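Local structure of rhamnosidase B (Bacillus sp., 2OKX) at residues 896-901 with 915-920; 922-927 with 944-949. The protein hydrolyses terminal alpha-L-rhamnose residues from rhamnosides as a glycoside hydrolase of family 78. All blocks are in the same frame, centred on the assembly; numbering follows the deposited sequence.

Interaction 1 (896-901 with 915-920)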
loop_
_atom_site.group_PDB
_atom_site.type_symbol
_atom_site.label_atom_id
_atom_site.label_comp_id
_atom_site.label_asym_id
_atom_site.label_seq_id
_atom_site.Cartn_x
_atom_site.Cartn_y
_atom_site.Cartn_z
ATOM N N CYS A 896 -10.270 15.883 31.221
ATOM C CA CYS A 896 -11.407 14.972 31.253
ATOM C C CYS A 896 -11.295 14.179 32.549
ATOM O O CYS A 896 -11.256 14.770 33.628
ATOM C CB CYS A 896 -11.381 14.035 30.040
ATOM S SG CYS A 896 -11.478 14.902 28.467
ATOM N N ASP A 897 -11.220 12.853 32.459
ATOM C CA ASP A 897 -11.115 12.039 33.671
ATOM C C ASP A 897 -9.702 11.571 34.002
ATOM O O ASP A 897 -9.518 10.680 34.833
ATOM C CB ASP A 897 -12.049 10.824 33.585
ATOM C CG ASP A 897 -11.824 9.987 32.331
ATOM O OD1 ASP A 897 -12.623 9.053 32.110
ATOM O OD2 ASP A 897 -10.863 10.252 31.570
ATOM N N LEU A 898 -8.704 12.174 33.363
ATOM C CA LEU A 898 -7.309 11.806 33.600
ATOM C C LEU A 898 -6.735 12.551 34.810
ATOM O O LEU A 898 -7.175 13.659 35.129
ATOM C CB LEU A 898 -6.475 12.134 32.360
ATOM C CG LEU A 898 -6.938 11.497 31.045
ATOM C CD1 LEU A 898 -6.049 11.979 29.902
ATOM C CD2 LEU A 898 -6.889 9.967 31.165
ATOM N N THR A 899 -5.757 11.951 35.486
ATOM C CA THR A 899 -5.152 12.606 36.645
ATOM C C THR A 899 -3.855 13.317 36.264
ATOM O O THR A 899 -3.415 14.239 36.955
ATOM C CB THR A 899 -4.883 11.612 37.792
ATOM O OG1 THR A 899 -4.085 10.524 37.317
ATOM C CG2 THR A 899 -6.195 11.076 38.334
ATOM N N TRP A 900 -3.250 12.885 35.163
ATOM C CA TRP A 900 -2.021 13.502 34.668
ATOM C C TRP A 900 -1.781 13.130 33.215
ATOM O O TRP A 900 -2.355 12.169 32.706
ATOM C CB TRP A 900 -0.796 13.094 35.506
ATOM C CG TRP A 900 -0.473 11.616 35.501
ATOM C CD1 TRP A 900 -0.921 10.677 36.385
ATOM C CD2 TRP A 900 0.342 10.913 34.549
ATOM N NE1 TRP A 900 -0.439 9.433 36.044
ATOM C CE2 TRP A 900 0.337 9.548 34.921
ATOM C CE3 TRP A 900 1.071 11.303 33.417
ATOM C CZ2 TRP A 900 1.033 8.569 34.201
ATOM C CZ3 TRP A 900 1.769 10.325 32.697
ATOM C CH2 TRP A 900 1.742 8.977 33.094
ATOM N N ALA A 901 -0.948 13.918 32.548
ATOM C CA ALA A 901 -0.589 13.673 31.155
ATOM C C ALA A 901 0.635 14.509 30.831
ATOM O O ALA A 901 0.899 15.527 31.480
ATOM C CB ALA A 901 -1.736 14.045 30.228
ATOM N N VAL A 915 4.862 19.725 27.279
ATOM C CA VAL A 915 3.836 20.058 28.259
ATOM C C VAL A 915 3.564 18.899 29.208
ATOM O O VAL A 915 3.505 17.744 28.795
ATOM C CB VAL A 915 2.502 20.424 27.565
ATOM C CG1 VAL A 915 1.387 20.556 28.598
ATOM C CG2 VAL A 915 2.660 21.722 26.784
ATOM N N SER A 916 3.411 19.210 30.487
ATOM C CA SER A 916 3.085 18.182 31.462
ATOM C C SER A 916 2.145 18.795 32.485
ATOM O O SER A 916 2.278 19.973 32.834
ATOM C CB SER A 916 4.343 17.666 32.163
ATOM O OG SER A 916 4.884 18.643 33.036
ATOM N N TRP A 917 1.175 18.012 32.944
ATOM C CA TRP A 917 0.259 18.491 33.960
ATOM C C TRP A 917 -0.289 17.344 34.786
ATOM O O TRP A 917 -0.282 16.192 34.355
ATOM C CB TRP A 917 -0.903 19.314 33.358
ATOM C CG TRP A 917 -1.632 18.725 32.173
ATOM C CD1 TRP A 917 -1.551 19.146 30.871
ATOM C CD2 TRP A 917 -2.607 17.670 32.189
ATOM N NE1 TRP A 917 -2.419 18.426 30.082
ATOM C CE2 TRP A 917 -3.078 17.514 30.864
ATOM C CE3 TRP A 917 -3.128 16.842 33.194
ATOM C CZ2 TRP A 917 -4.046 16.563 30.517
ATOM C CZ3 TRP A 917 -4.090 15.892 32.848
ATOM C CH2 TRP A 917 -4.537 15.762 31.522
ATOM N N GLU A 918 -0.731 17.666 35.993
ATOM C CA GLU A 918 -1.310 16.673 36.880
ATOM C C GLU A 918 -2.112 17.389 37.952
ATOM O O GLU A 918 -1.791 18.520 38.319
ATOM C CB GLU A 918 -0.210 15.832 37.527
ATOM C CG GLU A 918 0.562 16.523 38.627
ATOM C CD GLU A 918 1.659 15.641 39.189
ATOM O OE1 GLU A 918 2.683 15.457 38.501
ATOM O OE2 GLU A 918 1.493 15.119 40.311
ATOM N N PHE A 919 -3.172 16.750 38.436
ATOM C CA PHE A 919 -3.971 17.352 39.494
ATOM C C PHE A 919 -3.242 17.120 40.805
ATOM O O PHE A 919 -2.902 15.985 41.135
ATOM C CB PHE A 919 -5.369 16.727 39.557
ATOM C CG PHE A 919 -6.302 17.232 38.502
ATOM C CD1 PHE A 919 -6.446 16.557 37.295
ATOM C CD2 PHE A 919 -7.024 18.407 38.704
ATOM C CE1 PHE A 919 -7.293 17.045 36.301
ATOM C CE2 PHE A 919 -7.871 18.901 37.719
ATOM C CZ PHE A 919 -8.006 18.219 36.513
ATOM N N VAL A 920 -2.983 18.193 41.544
ATOM C CA VAL A 920 -2.283 18.079 42.823
ATOM C C VAL A 920 -3.286 18.016 43.967
ATOM O O VAL A 920 -2.953 17.618 45.080
ATOM C CB VAL A 920 -1.320 19.264 43.043
ATOM C CG1 VAL A 920 -0.259 19.269 41.950
ATOM C CG2 VAL A 920 -2.092 20.577 43.044
#

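Interaction 2 (922-927 with 944-949)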
loop_
_atom_site.group_PDB
_atom_site.type_symbol
_atom_site.label_atom_id
_atom_site.label_comp_id
_atom_site.label_asym_id
_atom_site.label_seq_id
_atom_site.Cartn_x
_atom_site.Cartn_y
_atom_site.Cartn_z
ATOM N N ALA A 922 -8.044 18.543 44.452
ATOM C CA ALA A 922 -9.310 18.757 43.761
ATOM C C ALA A 922 -9.397 20.104 43.043
ATOM O O ALA A 922 -9.190 21.158 43.646
ATOM C CB ALA A 922 -10.465 18.615 44.745
ATOM N N GLY A 923 -9.695 20.050 41.748
ATOM C CA GLY A 923 -9.834 21.258 40.950
ATOM C C GLY A 923 -8.580 22.096 40.803
ATOM O O GLY A 923 -8.650 23.252 40.376
ATOM N N LYS A 924 -7.429 21.524 41.130
ATOM C CA LYS A 924 -6.179 22.265 41.034
ATOM C C LYS A 924 -5.093 21.516 40.272
ATOM O O LYS A 924 -4.702 20.411 40.647
ATOM C CB LYS A 924 -5.686 22.618 42.439
ATOM C CG LYS A 924 -4.448 23.500 42.467
ATOM C CD LYS A 924 -4.099 23.884 43.898
ATOM C CE LYS A 924 -2.841 24.737 43.952
ATOM N NZ LYS A 924 -2.544 25.201 45.336
ATOM N N LEU A 925 -4.603 22.137 39.206
ATOM C CA LEU A 925 -3.566 21.548 38.367
ATOM C C LEU A 925 -2.197 22.172 38.556
ATOM O O LEU A 925 -2.066 23.313 39.001
ATOM C CB LEU A 925 -3.909 21.716 36.882
ATOM C CG LEU A 925 -4.855 20.820 36.091
ATOM C CD1 LEU A 925 -5.012 21.409 34.691
ATOM C CD2 LEU A 925 -4.306 19.404 36.010
ATOM N N LYS A 926 -1.180 21.401 38.196
ATOM C CA LYS A 926 0.197 21.858 38.196
ATOM C C LYS A 926 0.495 21.661 36.706
ATOM O O LYS A 926 0.245 20.579 36.165
ATOM C CB LYS A 926 1.089 20.943 39.028
ATOM C CG LYS A 926 2.473 21.508 39.261
ATOM C CD LYS A 926 3.522 20.409 39.349
ATOM C CE LYS A 926 3.172 19.356 40.387
ATOM N NZ LYS A 926 4.200 18.275 40.421
ATOM N N LEU A 927 1.001 22.693 36.040
ATOM C CA LEU A 927 1.278 22.617 34.609
ATOM C C LEU A 927 2.637 23.208 34.256
ATOM O O LEU A 927 2.979 24.293 34.718
ATOM C CB LEU A 927 0.178 23.365 33.839
ATOM C CG LEU A 927 0.384 23.699 32.356
ATOM C CD1 LEU A 927 0.352 22.420 31.539
ATOM C CD2 LEU A 927 -0.713 24.651 31.876
ATOM N N GLY A 944 -13.250 26.039 35.291
ATOM C CA GLY A 944 -13.281 25.924 36.742
ATOM C C GLY A 944 -12.047 25.378 37.437
ATOM O O GLY A 944 -12.076 25.127 38.640
ATOM N N ILE A 945 -10.959 25.202 36.699
ATOM C CA ILE A 945 -9.737 24.667 37.277
ATOM C C ILE A 945 -8.718 25.768 37.561
ATOM O O ILE A 945 -8.505 26.656 36.736
ATOM C CB ILE A 945 -9.103 23.613 36.318
ATOM C CG1 ILE A 945 -10.108 22.484 36.056
ATOM C CG2 ILE A 945 -7.831 23.044 36.912
ATOM C CD1 ILE A 945 -10.503 21.723 37.299
ATOM N N GLU A 946 -8.098 25.710 38.734
ATOM C CA GLU A 946 -7.088 26.692 39.105
ATOM C C GLU A 946 -5.766 25.943 39.115
ATOM O O GLU A 946 -5.741 24.740 38.862
ATOM C CB GLU A 946 -7.399 27.281 40.490
ATOM C CG GLU A 946 -7.263 26.311 41.653
ATOM C CD GLU A 946 -8.017 26.782 42.886
ATOM O OE1 GLU A 946 -8.198 28.007 43.043
ATOM O OE2 GLU A 946 -8.421 25.930 43.706
ATOM N N GLY A 947 -4.663 26.629 39.387
ATOM C CA GLY A 947 -3.402 25.917 39.406
ATOM C C GLY A 947 -2.139 26.739 39.285
ATOM O O GLY A 947 -2.174 27.970 39.260
ATOM N N GLU A 948 -1.018 26.033 39.201
ATOM C CA GLU A 948 0.295 26.644 39.098
ATOM C C GLU A 948 0.912 26.323 37.741
ATOM O O GLU A 948 1.094 25.157 37.396
ATOM C CB GLU A 948 1.187 26.101 40.211
ATOM C CG GLU A 948 2.540 26.757 40.290
ATOM C CD GLU A 948 2.483 28.154 40.884
ATOM O OE1 GLU A 948 3.499 28.870 40.787
ATOM O OE2 GLU A 948 1.433 28.532 41.451
ATOM N N VAL A 949 1.238 27.358 36.976
ATOM C CA VAL A 949 1.823 27.164 35.656
ATOM C C VAL A 949 3.284 27.601 35.621
ATOM O O VAL A 949 3.607 28.739 35.968
ATOM C CB VAL A 949 1.052 27.962 34.579
ATOM C CG1 VAL A 949 1.646 27.694 33.204
ATOM C CG2 VAL A 949 -0.416 27.589 34.607
HETATM O O HOH W 1 -10.107 23.827 43.727
HETATM O O HOH W 2 -10.530 25.276 40.911
#

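Interaction 1 (896-901 with 915-920)
Ala901 and Trp917 carry the contact. The methyl CB of Ala901 sits over one face of the indole, 3.4 Å from Trp917 CZ2. It makes a CH-pi contact, 3.6 Å from the centroid of the six-membered ring and offset toward the rim. Trp917 CG lies between its own backbone N and carbonyl carbon (chi1 48°), which starts the indole off close to the neighbouring strand. Leu898 CB meets the edge of the same ring at CH2, 4.2 Å away. Ala901 and Trp917 are also joined through their backbones by two hydrogen bonds: Trp917 N to Ala901 O is 2.9 Å, and Ala901 N to Trp917 O is 3.0 Å. A third hydrogen bond joins Phe919 N to Thr899 O (2.9 Å). The Phe919 ring turns its edge to the carbonyl oxygens of Leu898 and Thr899. On the other face of the sheet, Trp900 CB and Glu918 CB touch at 3.5 Å. Further out, Trp917 NE1 hydrogen-bonds to Leu877 O, which helps fix the rotation of the indole. Pro893 and Pro895 also pack on Trp917. Hydrogen-bonded (Ala901-Trp917) and non-hydrogen-bonded (Trp900-Glu918) pairs adjoin, as in the antiparallel beta hairpin of strands 900-906 and 912-921.

Interaction 2 (922-927 with 944-949)
Leu925 packs on Ile945, which lies just ahead of strand 946-949. Leu925 CG is 3.8 Å from Ile945 CG2, and the two side chains cross obliquely. Ile945 CG2 is anti to its backbone N, and it also reaches the carbonyl oxygen of Gly923. Further along, Leu927 CD2 and Val949 CG2 are 4.0 Å apart, the side chains lying side by side and pointing the same way. The two leucines are the buried part; Phe919, Trp917 and Pro942 add to the packing around them. The backbones pair as neighbouring parallel strands, with the short segments 14° apart, at the edge of a mixed sheet. Four backbone hydrogen bonds run between them, from Glu946 N to Gly923 O at the start to Leu927 N to Glu948 O, 2.8 Å, at the end. Gly947 lies opposite Leu925, and its CA comes 3.0 Å from Leu925 O. The face with Lys924, Lys926, Glu946 and Glu948 is exposed and looser. Lys924 runs out fully extended, and its NZ stays 6.1 Å from Glu946 OE2, too far for a salt bridge. Where the strands begin, one water bridges Ala922 O and Glu946 OE2, and another joins Gly923 O to Gly944 O.

In the fold
Following the chain from the N terminus, 896-901 runs into and includes the first residues of strand 900-906, and interaction 1 closes when strand 912-921 returns beside it as a hairpin. The chain then turns a corner near 920 and starts strand 924-932. This strand pairs with 912-921, as in the probable hydrogen bond from Lys926 N to Glu918 O. Interaction 2 closes later, after strand 936-939, when strand 946-954 comes alongside as a parallel partner. The two contacts are in series and neither nests within nor crosses the other. Each pairs two neighbouring strands of one mixed sheet, and the pairing of 912-921 with 924-932 connects them. Strand 538-541 completes the sheet beside 900-906.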